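Local coordinates for protein putative acetyl transferase (Pyrococcus furiosus, PDB 1VKC) that belongs to the GNAT acetyltransferase family and probably transfers an acyl group from a coenzyme A thioester to a substrate that remains unidentified, at residues A[17-22]-A[63-68]; A[74-79]-A[94-99]; A[26-31]-A[43-48]. One frame throughout, in Å; residues are numbered along the deposited sequence.

Contact 1: A[17-22]-A[63-68]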
loop_
_atom_site.group_PDB
_atom_site.type_symbol
_atom_site.label_atom_id
_atom_site.label_comp_id
_atom_site.label_asym_id
_atom_site.label_seq_id
_atom_site.Cartn_x
_atom_site.Cartn_y
_atom_site.Cartn_z
ATOM N N GLU A 17 -20.123 7.447 7.663
ATOM C CA GLU A 17 -20.652 6.087 7.844
ATOM C C GLU A 17 -20.712 5.347 6.521
ATOM O O GLU A 17 -20.345 4.185 6.456
ATOM C CB GLU A 17 -22.050 6.091 8.482
ATOM C CG GLU A 17 -22.079 6.056 9.999
ATOM C CD GLU A 17 -21.372 4.840 10.603
ATOM O OE1 GLU A 17 -20.155 4.925 10.843
ATOM O OE2 GLU A 17 -22.035 3.807 10.871
ATOM N N GLU A 18 -21.165 6.036 5.470
ATOM C CA GLU A 18 -21.297 5.432 4.130
ATOM C C GLU A 18 -19.955 5.070 3.466
ATOM O O GLU A 18 -19.931 4.329 2.479
ATOM C CB GLU A 18 -22.055 6.383 3.203
ATOM N N TYR A 19 -18.855 5.590 4.007
ATOM C CA TYR A 19 -17.512 5.423 3.416
ATOM C C TYR A 19 -16.603 4.481 4.203
ATOM O O TYR A 19 -15.398 4.460 3.963
ATOM C CB TYR A 19 -16.822 6.797 3.313
ATOM C CG TYR A 19 -17.346 7.685 2.210
ATOM C CD1 TYR A 19 -16.732 7.696 0.956
ATOM C CD2 TYR A 19 -18.459 8.518 2.414
ATOM C CE1 TYR A 19 -17.202 8.511 -0.076
ATOM C CE2 TYR A 19 -18.940 9.345 1.388
ATOM C CZ TYR A 19 -18.302 9.335 0.143
ATOM O OH TYR A 19 -18.749 10.138 -0.886
ATOM N N ILE A 20 -17.157 3.697 5.127
ATOM C CA ILE A 20 -16.315 2.851 6.007
ATOM C C ILE A 20 -15.444 1.865 5.200
ATOM O O ILE A 20 -14.259 1.707 5.476
ATOM C CB ILE A 20 -17.157 2.102 7.089
ATOM C CG1 ILE A 20 -17.730 3.089 8.101
ATOM C CG2 ILE A 20 -16.290 1.099 7.843
ATOM C CD1 ILE A 20 -18.949 2.555 8.838
ATOM N N GLU A 21 -16.006 1.251 4.178
ATOM C CA GLU A 21 -15.229 0.303 3.375
ATOM C C GLU A 21 -14.025 1.004 2.717
ATOM O O GLU A 21 -12.908 0.480 2.739
ATOM C CB GLU A 21 -16.111 -0.369 2.318
ATOM N N GLU A 22 -14.249 2.195 2.162
ATOM C CA GLU A 22 -13.162 2.960 1.505
ATOM C C GLU A 22 -12.121 3.444 2.508
ATOM O O GLU A 22 -10.928 3.427 2.224
ATOM C CB GLU A 22 -13.722 4.135 0.710
ATOM C CG GLU A 22 -14.402 3.702 -0.571
ATOM C CD GLU A 22 -15.114 4.841 -1.263
ATOM O OE1 GLU A 22 -14.631 6.004 -1.177
ATOM O OE2 GLU A 22 -16.155 4.575 -1.917
ATOM N N PHE A 63 -17.244 8.565 12.287
ATOM C CA PHE A 63 -16.325 8.883 11.223
ATOM C C PHE A 63 -16.726 10.186 10.598
ATOM O O PHE A 63 -17.915 10.427 10.364
ATOM C CB PHE A 63 -16.385 7.812 10.148
ATOM C CG PHE A 63 -15.837 6.490 10.558
ATOM C CD1 PHE A 63 -14.497 6.188 10.361
ATOM C CD2 PHE A 63 -16.675 5.506 11.055
ATOM C CE1 PHE A 63 -13.992 4.956 10.707
ATOM C CE2 PHE A 63 -16.176 4.268 11.401
ATOM C CZ PHE A 63 -14.825 3.987 11.220
ATOM N N PHE A 64 -15.740 11.043 10.319
ATOM C CA PHE A 64 -15.924 12.166 9.383
ATOM C C PHE A 64 -15.023 11.947 8.178
ATOM O O PHE A 64 -13.898 11.472 8.325
ATOM C CB PHE A 64 -15.583 13.501 10.016
ATOM C CG PHE A 64 -16.548 13.937 11.071
ATOM C CD1 PHE A 64 -17.776 14.508 10.719
ATOM C CD2 PHE A 64 -16.242 13.786 12.415
ATOM C CE1 PHE A 64 -18.684 14.939 11.710
ATOM C CE2 PHE A 64 -17.145 14.202 13.404
ATOM C CZ PHE A 64 -18.368 14.790 13.034
ATOM N N VAL A 65 -15.503 12.319 6.996
ATOM C CA VAL A 65 -14.681 12.261 5.803
ATOM C C VAL A 65 -14.595 13.613 5.119
ATOM O O VAL A 65 -15.529 14.424 5.198
ATOM C CB VAL A 65 -15.185 11.178 4.800
ATOM C CG1 VAL A 65 -15.038 9.789 5.405
ATOM C CG2 VAL A 65 -16.631 11.434 4.375
ATOM N N ALA A 66 -13.465 13.849 4.454
ATOM C CA ALA A 66 -13.270 15.002 3.590
ATOM C C ALA A 66 -13.468 14.497 2.167
ATOM O O ALA A 66 -12.821 13.528 1.757
ATOM C CB ALA A 66 -11.875 15.563 3.755
ATOM N N LEU A 67 -14.375 15.134 1.429
ATOM C CA LEU A 67 -14.739 14.687 0.071
ATOM C C LEU A 67 -14.496 15.812 -0.908
ATOM O O LEU A 67 -14.909 16.933 -0.653
ATOM C CB LEU A 67 -16.213 14.297 0.022
ATOM C CG LEU A 67 -16.680 13.143 0.907
ATOM C CD1 LEU A 67 -18.163 12.912 0.713
ATOM C CD2 LEU A 67 -15.897 11.869 0.626
ATOM N N ASN A 68 -13.823 15.525 -2.026
ATOM C CA ASN A 68 -13.662 16.540 -3.077
ATOM C C ASN A 68 -14.943 16.685 -3.904
ATOM O O ASN A 68 -15.951 16.029 -3.613
ATOM C CB ASN A 68 -12.432 16.261 -3.955
ATOM C CG ASN A 68 -12.602 15.059 -4.872
ATOM O OD1 ASN A 68 -13.653 14.413 -4.911
ATOM N ND2 ASN A 68 -11.546 14.747 -5.610
HETATM O O HOH W 1 -19.998 8.085 11.494
#
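Tyr19 carries this contact: its ring extends from the position just before helix 20-31 and meets the tip of Leu67 on strand 60-68. With CG beside the backbone N (chi1 -75°) the ring is swung toward the strand, and Leu67 CD2 sits over one face, 3.9 Å from the ring centroid and 27° off the normal. The second methyl, Leu67 CD1, lies against the phenol end, 3.3 Å from Tyr19 OH, so both methyls lie on one side of the ring. Leu67 CG is likewise beside its backbone N, with CD1 anti along the chain, out by the hydroxyl, and CD2 the branch over the face. Val65 CG2, in the crowded position between N and carbonyl carbon, meets Tyr19 CD2 at 4.0 Å, its side chain crossing the tyrosine nearly at right angles. The segments thus join the N-cap of the first helix to the strand next to 11-15 in the mixed sheet, consistent with the GNAT layout in which helices pack on a central sheet. An alanine in place of Tyr19 removes the ring that Leu67 and Val65 touch and the hydroxyl weakly bonded to Ser71 O, and would probably loosen the helix start on the strand. At the other end, Ile20 CG1 packs off-centre on the ring of Phe63, 3.8 Å from its CE2, while Leu56 of helix 41-57 also touches Phe63. Glu17, bent at chi2, brings OE1 to the edge of that same ring, 3.5 Å from Phe63 CD2, its carboxylate turned only 22° from the ring plane. His61 NE2 is the direct hydrogen-bond partner of this oxygen, and a water can donate to Glu17 OE1 at 3.2 Å and accepts from Phe63 N at 2.9 Å.

Contact 2: A[74-79]-A[94-99]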
loop_
_atom_site.group_PDB
_atom_site.type_symbol
_atom_site.label_atom_id
_atom_site.label_comp_id
_atom_site.label_asym_id
_atom_site.label_seq_id
_atom_site.Cartn_x
_atom_site.Cartn_y
_atom_site.Cartn_z
ATOM N N LEU A 74 -10.809 12.280 0.363
ATOM C CA LEU A 74 -9.544 12.983 0.610
ATOM C C LEU A 74 -8.912 12.625 1.951
ATOM O O LEU A 74 -7.704 12.748 2.112
ATOM C CB LEU A 74 -9.750 14.494 0.554
ATOM C CG LEU A 74 -10.338 15.044 -0.746
ATOM C CD1 LEU A 74 -10.455 16.551 -0.624
ATOM C CD2 LEU A 74 -9.487 14.648 -1.934
ATOM N N GLY A 75 -9.723 12.200 2.914
ATOM C CA GLY A 75 -9.206 11.873 4.231
ATOM C C GLY A 75 -10.317 11.601 5.205
ATOM O O GLY A 75 -11.479 11.824 4.896
ATOM N N HIS A 76 -9.965 11.135 6.394
ATOM C CA HIS A 76 -10.984 10.826 7.393
ATOM C C HIS A 76 -10.426 10.960 8.793
ATOM O O HIS A 76 -9.196 10.987 8.994
ATOM C CB HIS A 76 -11.507 9.396 7.175
ATOM C CG HIS A 76 -10.504 8.343 7.523
ATOM N ND1 HIS A 76 -10.420 7.781 8.777
ATOM C CD2 HIS A 76 -9.508 7.787 6.795
ATOM C CE1 HIS A 76 -9.425 6.916 8.802
ATOM N NE2 HIS A 76 -8.844 6.915 7.620
ATOM N N VAL A 77 -11.341 11.034 9.757
ATOM C CA VAL A 77 -11.013 10.862 11.152
ATOM C C VAL A 77 -11.956 9.822 11.756
ATOM O O VAL A 77 -13.142 9.775 11.409
ATOM C CB VAL A 77 -11.019 12.195 11.928
ATOM C CG1 VAL A 77 -12.329 12.957 11.768
ATOM C CG2 VAL A 77 -10.714 11.952 13.384
ATOM N N TRP A 78 -11.398 8.942 12.595
ATOM C CA TRP A 78 -12.167 7.885 13.270
ATOM C C TRP A 78 -12.150 8.187 14.759
ATOM O O TRP A 78 -11.101 8.204 15.361
ATOM C CB TRP A 78 -11.545 6.509 12.927
ATOM C CG TRP A 78 -12.192 5.283 13.556
ATOM C CD1 TRP A 78 -13.330 5.233 14.314
ATOM C CD2 TRP A 78 -11.735 3.928 13.437
ATOM N NE1 TRP A 78 -13.582 3.940 14.702
ATOM C CE2 TRP A 78 -12.629 3.114 14.170
ATOM C CE3 TRP A 78 -10.657 3.319 12.783
ATOM C CZ2 TRP A 78 -12.476 1.717 14.273
ATOM C CZ3 TRP A 78 -10.497 1.925 12.882
ATOM C CH2 TRP A 78 -11.402 1.144 13.625
ATOM N N ILE A 79 -13.336 8.431 15.326
ATOM C CA ILE A 79 -13.512 8.770 16.736
ATOM C C ILE A 79 -14.254 7.662 17.468
ATOM O O ILE A 79 -15.240 7.114 16.944
ATOM C CB ILE A 79 -14.357 10.048 16.892
ATOM C CG1 ILE A 79 -13.896 11.141 15.947
ATOM C CG2 ILE A 79 -14.331 10.539 18.356
ATOM C CD1 ILE A 79 -14.964 12.128 15.656
ATOM N N ILE A 94 -9.234 9.103 19.317
ATOM C CA ILE A 94 -9.063 9.172 17.869
ATOM C C ILE A 94 -8.177 8.013 17.456
ATOM O O ILE A 94 -6.958 7.997 17.747
ATOM C CB ILE A 94 -8.401 10.496 17.441
ATOM C CG1 ILE A 94 -9.134 11.717 18.006
ATOM C CG2 ILE A 94 -8.254 10.564 15.898
ATOM C CD1 ILE A 94 -10.485 11.916 17.533
ATOM N N TYR A 95 -8.778 7.043 16.801
ATOM C CA TYR A 95 -8.046 5.890 16.305
ATOM C C TYR A 95 -7.160 6.289 15.167
ATOM O O TYR A 95 -6.033 5.816 15.050
ATOM C CB TYR A 95 -9.001 4.801 15.834
ATOM C CG TYR A 95 -9.508 3.930 16.953
ATOM C CD1 TYR A 95 -10.864 3.795 17.202
ATOM C CD2 TYR A 95 -8.615 3.244 17.770
ATOM C CE1 TYR A 95 -11.322 2.980 18.245
ATOM C CE2 TYR A 95 -9.060 2.437 18.802
ATOM C CZ TYR A 95 -10.411 2.314 19.035
ATOM O OH TYR A 95 -10.835 1.508 20.064
ATOM N N ASP A 96 -7.671 7.176 14.329
ATOM C CA ASP A 96 -7.027 7.479 13.095
ATOM C C ASP A 96 -7.398 8.854 12.564
ATOM O O ASP A 96 -8.522 9.287 12.703
ATOM C CB ASP A 96 -7.477 6.423 12.079
ATOM C CG ASP A 96 -6.592 6.336 10.919
ATOM O OD1 ASP A 96 -5.490 6.937 10.952
ATOM O OD2 ASP A 96 -6.902 5.671 9.921
ATOM N N ILE A 97 -6.423 9.520 11.955
ATOM C CA ILE A 97 -6.667 10.657 11.089
ATOM C C ILE A 97 -5.672 10.543 9.922
ATOM O O ILE A 97 -4.468 10.439 10.134
ATOM C CB ILE A 97 -6.566 11.975 11.871
ATOM C CG1 ILE A 97 -6.814 13.175 10.961
ATOM C CG2 ILE A 97 -5.226 12.108 12.570
ATOM C CD1 ILE A 97 -7.434 14.331 11.702
ATOM N N GLU A 98 -6.205 10.492 8.706
ATOM C CA GLU A 98 -5.431 10.189 7.507
ATOM C C GLU A 98 -5.896 11.111 6.384
ATOM O O GLU A 98 -7.093 11.354 6.224
ATOM C CB GLU A 98 -5.592 8.693 7.122
ATOM C CG GLU A 98 -4.780 7.747 8.010
ATOM C CD GLU A 98 -5.153 6.253 7.916
ATOM O OE1 GLU A 98 -4.465 5.433 8.580
ATOM O OE2 GLU A 98 -6.104 5.868 7.201
ATOM N N VAL A 99 -4.942 11.678 5.649
ATOM C CA VAL A 99 -5.246 12.483 4.460
ATOM C C VAL A 99 -4.447 11.880 3.291
ATOM O O VAL A 99 -3.301 11.498 3.467
ATOM C CB VAL A 99 -4.894 13.965 4.685
ATOM C CG1 VAL A 99 -5.097 14.795 3.411
ATOM C CG2 VAL A 99 -5.714 14.540 5.848
#
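Strands 74-79 and 94-99 run antiparallel, their axes 4.7 Å apart at an angle of 174°, and are laced by backbone bonds such as His76 N to Glu98 O and its return, Glu98 N to His76 O. Near the other end Tyr95 N donates to Trp78 O at 3.0 Å, where Tyr95 departs from the extended conformation. Gly75 lies so near Glu98 O that a CB would clash with it; together with Leu74 it faces Ala66 of strand 60-68 as a classic beta bulge. These are the two strands of the hairpin at the centre of the GNAT sheet. On the side bearing Val77, Ile79, Ile94 and Ile97 the contact is aliphatic: Ile94 CD1 lies alongside Ile79 CG1 at 3.8 Å, and helix 108-122 covers this layer. Trp78, with CG anti to the backbone N, offers a face to Tyr95, whose CD1 stands 3.6 Å from Trp78 CE2, offset toward the rim. The two rings form an edge-to-face pair with planes at 51°, and Phe63 stacks on Trp78 as well. On the same side as Trp78, His76 and Glu98 run side by side. The CG of His76 takes the crowded place between N and carbonyl carbon (chi1 70°), so that NE2 reaches Glu98 OE2 at 3.0 Å, in the ring plane but from above the carboxylate, the two planes being nearly perpendicular. Asp96 approaches the same ring edge, OD2 3.0 Å from His76 CE1. With Asp96 OD2 just 2.8 Å from Glu98 OE1, and Asp27 also near, the acids are probably not all ionised, and their crowding would favour a protonated, positively charged His76.

Contact 3: A[26-31]-A[43-48]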
loop_
_atom_site.group_PDB
_atom_site.type_symbol
_atom_site.label_atom_id
_atom_site.label_comp_id
_atom_site.label_asym_id
_atom_site.label_seq_id
_atom_site.Cartn_x
_atom_site.Cartn_y
_atom_site.Cartn_z
ATOM N N LEU A 26 -8.092 2.422 2.547
ATOM C CA LEU A 26 -7.062 3.441 2.572
ATOM C C LEU A 26 -6.149 3.280 3.804
ATOM O O LEU A 26 -4.917 3.372 3.706
ATOM C CB LEU A 26 -7.712 4.825 2.531
ATOM C CG LEU A 26 -6.836 6.067 2.603
ATOM C CD1 LEU A 26 -5.788 6.085 1.524
ATOM C CD2 LEU A 26 -7.733 7.295 2.525
ATOM N N ASP A 27 -6.753 3.017 4.950
ATOM C CA ASP A 27 -5.988 2.739 6.151
ATOM C C ASP A 27 -5.118 1.481 6.005
ATOM O O ASP A 27 -4.007 1.452 6.488
ATOM C CB ASP A 27 -6.908 2.587 7.338
ATOM C CG ASP A 27 -6.157 2.244 8.604
ATOM O OD1 ASP A 27 -5.348 3.076 9.086
ATOM O OD2 ASP A 27 -6.305 1.149 9.164
ATOM N N ARG A 28 -5.640 0.455 5.356
ATOM C CA ARG A 28 -4.851 -0.748 5.061
ATOM C C ARG A 28 -3.615 -0.398 4.236
ATOM O O ARG A 28 -2.514 -0.848 4.529
ATOM C CB ARG A 28 -5.697 -1.756 4.304
ATOM C CG ARG A 28 -4.926 -2.974 3.805
ATOM C CD ARG A 28 -5.820 -4.104 3.407
ATOM N NE ARG A 28 -6.723 -4.425 4.511
ATOM C CZ ARG A 28 -7.882 -5.062 4.397
ATOM N NH1 ARG A 28 -8.322 -5.496 3.205
ATOM N NH2 ARG A 28 -8.619 -5.262 5.488
ATOM N N GLU A 29 -3.812 0.412 3.205
ATOM C CA GLU A 29 -2.717 0.825 2.322
ATOM C C GLU A 29 -1.695 1.680 3.072
ATOM O O GLU A 29 -0.484 1.413 3.018
ATOM C CB GLU A 29 -3.282 1.577 1.091
ATOM C CG GLU A 29 -2.229 2.053 0.070
ATOM C CD GLU A 29 -1.577 0.916 -0.719
ATOM O OE1 GLU A 29 -0.358 0.994 -0.989
ATOM O OE2 GLU A 29 -2.276 -0.040 -1.085
ATOM N N ILE A 30 -2.178 2.701 3.766
ATOM C CA ILE A 30 -1.312 3.608 4.504
ATOM C C ILE A 30 -0.523 2.880 5.621
ATOM O O ILE A 30 0.715 2.994 5.697
ATOM C CB ILE A 30 -2.132 4.785 5.093
ATOM C CG1 ILE A 30 -2.587 5.727 3.963
ATOM C CG2 ILE A 30 -1.306 5.586 6.119
ATOM C CD1 ILE A 30 -3.466 6.856 4.420
ATOM N N SER A 31 -1.242 2.125 6.457
ATOM C CA SER A 31 -0.656 1.523 7.674
ATOM C C SER A 31 0.469 0.552 7.375
ATOM O O SER A 31 1.356 0.341 8.210
ATOM C CB SER A 31 -1.727 0.811 8.488
ATOM O OG SER A 31 -2.649 1.732 8.998
ATOM N N GLU A 43 -0.800 -12.041 5.178
ATOM C CA GLU A 43 -0.910 -12.036 6.657
ATOM C C GLU A 43 -1.338 -10.647 7.157
ATOM O O GLU A 43 -2.280 -10.529 7.943
ATOM C CB GLU A 43 0.424 -12.442 7.315
ATOM C CG GLU A 43 0.728 -13.937 7.255
ATOM C CD GLU A 43 2.197 -14.300 7.513
ATOM O OE1 GLU A 43 2.478 -15.505 7.670
ATOM O OE2 GLU A 43 3.076 -13.410 7.563
ATOM N N TYR A 44 -0.650 -9.602 6.684
ATOM C CA TYR A 44 -0.967 -8.232 7.090
ATOM C C TYR A 44 -2.440 -7.913 6.804
ATOM O O TYR A 44 -3.178 -7.484 7.676
ATOM C CB TYR A 44 -0.048 -7.217 6.398
ATOM C CG TYR A 44 -0.582 -5.808 6.472
ATOM C CD1 TYR A 44 -1.140 -5.183 5.350
ATOM C CD2 TYR A 44 -0.596 -5.114 7.686
ATOM C CE1 TYR A 44 -1.652 -3.886 5.429
ATOM C CE2 TYR A 44 -1.096 -3.835 7.771
ATOM C CZ TYR A 44 -1.626 -3.223 6.648
ATOM O OH TYR A 44 -2.116 -1.960 6.766
ATOM N N GLU A 45 -2.863 -8.148 5.567
ATOM C CA GLU A 45 -4.243 -7.904 5.153
ATOM C C GLU A 45 -5.290 -8.558 6.071
ATOM O O GLU A 45 -6.281 -7.917 6.446
ATOM C CB GLU A 45 -4.417 -8.412 3.728
ATOM C CG GLU A 45 -5.459 -7.708 2.907
ATOM C CD GLU A 45 -4.969 -7.431 1.492
ATOM O OE1 GLU A 45 -5.194 -6.308 1.008
ATOM O OE2 GLU A 45 -4.334 -8.336 0.878
ATOM N N GLU A 46 -5.081 -9.826 6.420
ATOM C CA GLU A 46 -6.058 -10.579 7.247
ATOM C C GLU A 46 -6.131 -10.020 8.670
ATOM O O GLU A 46 -7.220 -9.884 9.234
ATOM C CB GLU A 46 -5.691 -12.070 7.303
ATOM C CG GLU A 46 -5.904 -12.799 5.976
ATOM C CD GLU A 46 -5.368 -14.224 5.968
ATOM O OE1 GLU A 46 -4.966 -14.739 7.048
ATOM O OE2 GLU A 46 -5.344 -14.832 4.869
ATOM N N ARG A 47 -4.964 -9.715 9.230
ATOM C CA ARG A 47 -4.851 -9.122 10.582
ATOM C C ARG A 47 -5.393 -7.695 10.627
ATOM O O ARG A 47 -6.060 -7.301 11.600
ATOM C CB ARG A 47 -3.403 -9.119 11.016
ATOM C CG ARG A 47 -2.837 -10.510 11.268
ATOM C CD ARG A 47 -1.375 -10.505 11.602
ATOM N NE ARG A 47 -0.826 -11.853 11.558
ATOM C CZ ARG A 47 0.457 -12.177 11.659
ATOM N NH1 ARG A 47 0.810 -13.455 11.572
ATOM N NH2 ARG A 47 1.392 -11.254 11.837
ATOM N N HIS A 48 -5.088 -6.912 9.597
ATOM C CA HIS A 48 -5.693 -5.585 9.464
ATOM C C HIS A 48 -7.224 -5.658 9.432
ATOM O O HIS A 48 -7.892 -4.854 10.080
ATOM C CB HIS A 48 -5.171 -4.796 8.235
ATOM C CG HIS A 48 -5.813 -3.438 8.097
ATOM N ND1 HIS A 48 -7.084 -3.260 7.586
ATOM C CD2 HIS A 48 -5.391 -2.210 8.477
ATOM C CE1 HIS A 48 -7.400 -1.977 7.625
ATOM N NE2 HIS A 48 -6.391 -1.320 8.164
#
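A single imidazole, that of His48, ties two consecutive residues of the opposing helix through its two ring nitrogens. NE2 donates to Asp27 OD2 at 2.7 Å, close to the ring plane though above the carboxylate plane, while ND1 accepts from Arg28 NH2 at 3.3 Å. This pattern is consistent with a proton on NE2 and an ND1 that accepts from the guanidinium. Arg28 wraps round the ring to do this: its CB stands over the face, 3.8 Å from the His48 centroid, the chain then bends at chi3 (-54°), and the guanidinium arrives at the ring edge, turned 86° against the imidazole. Side chains span the gap here, since the axes of 26-31 and 43-48 stay 10.7 Å apart and cross at 132°. His48, Tyr44 and Glu45 all have CG anti to their backbone N, which projects them across. Tyr44 reaches farther along the helix: its OH donates a very short bond, 2.5 Å, to Arg28 O, in the carbonyl plane and on a lone pair, and also touches Ser31 CB at 3.3 Å. Ser31 itself turns back, OG donating to Asp27 O, which already receives Ser31 N. Glu45, bent at chi2, lays its CG over one face of the Arg28 guanidinium, but its carboxylate is paired chiefly with Arg28 of the second subunit, and its ion pair within the chain is long, 3.9 Å from OE1 to Arg28 NH1. The contact thus joins the first two helices of the GNAT fold at the subunit interface, to which Glu45 contributes directly. With Arg28 also bridged to Glu49, its cationic group is well matched by acids, and donation into ND1 would be expected to keep His48 neutral, though the partnership with Asp27 pulls the other way.

Overall arrangement
Helix 20-31 joins all three contacts to one another: its start packs on strand 60-68 in contact 1, its end meets helix 41-57 in contact 3, and it also lies against contact 2. Contacts 1 and 2, with centres about 9 Å apart, share the sheet directly through two probable hydrogen bonds, Ala66 O lying 2.7 Å from Leu74 N and Ala66 N 2.9 Å from Gly75 O. Contacts 2 and 3, centres about 15 Å apart, meet in an acid cluster where Glu98 OE1 comes 2.6 Å from Asp27 OD1, so that His76 and His48 bracket one group of carboxylates. Contacts 1 and 3 are about 17 Å apart, centre to centre. Whether the cluster belongs to the active site is not established.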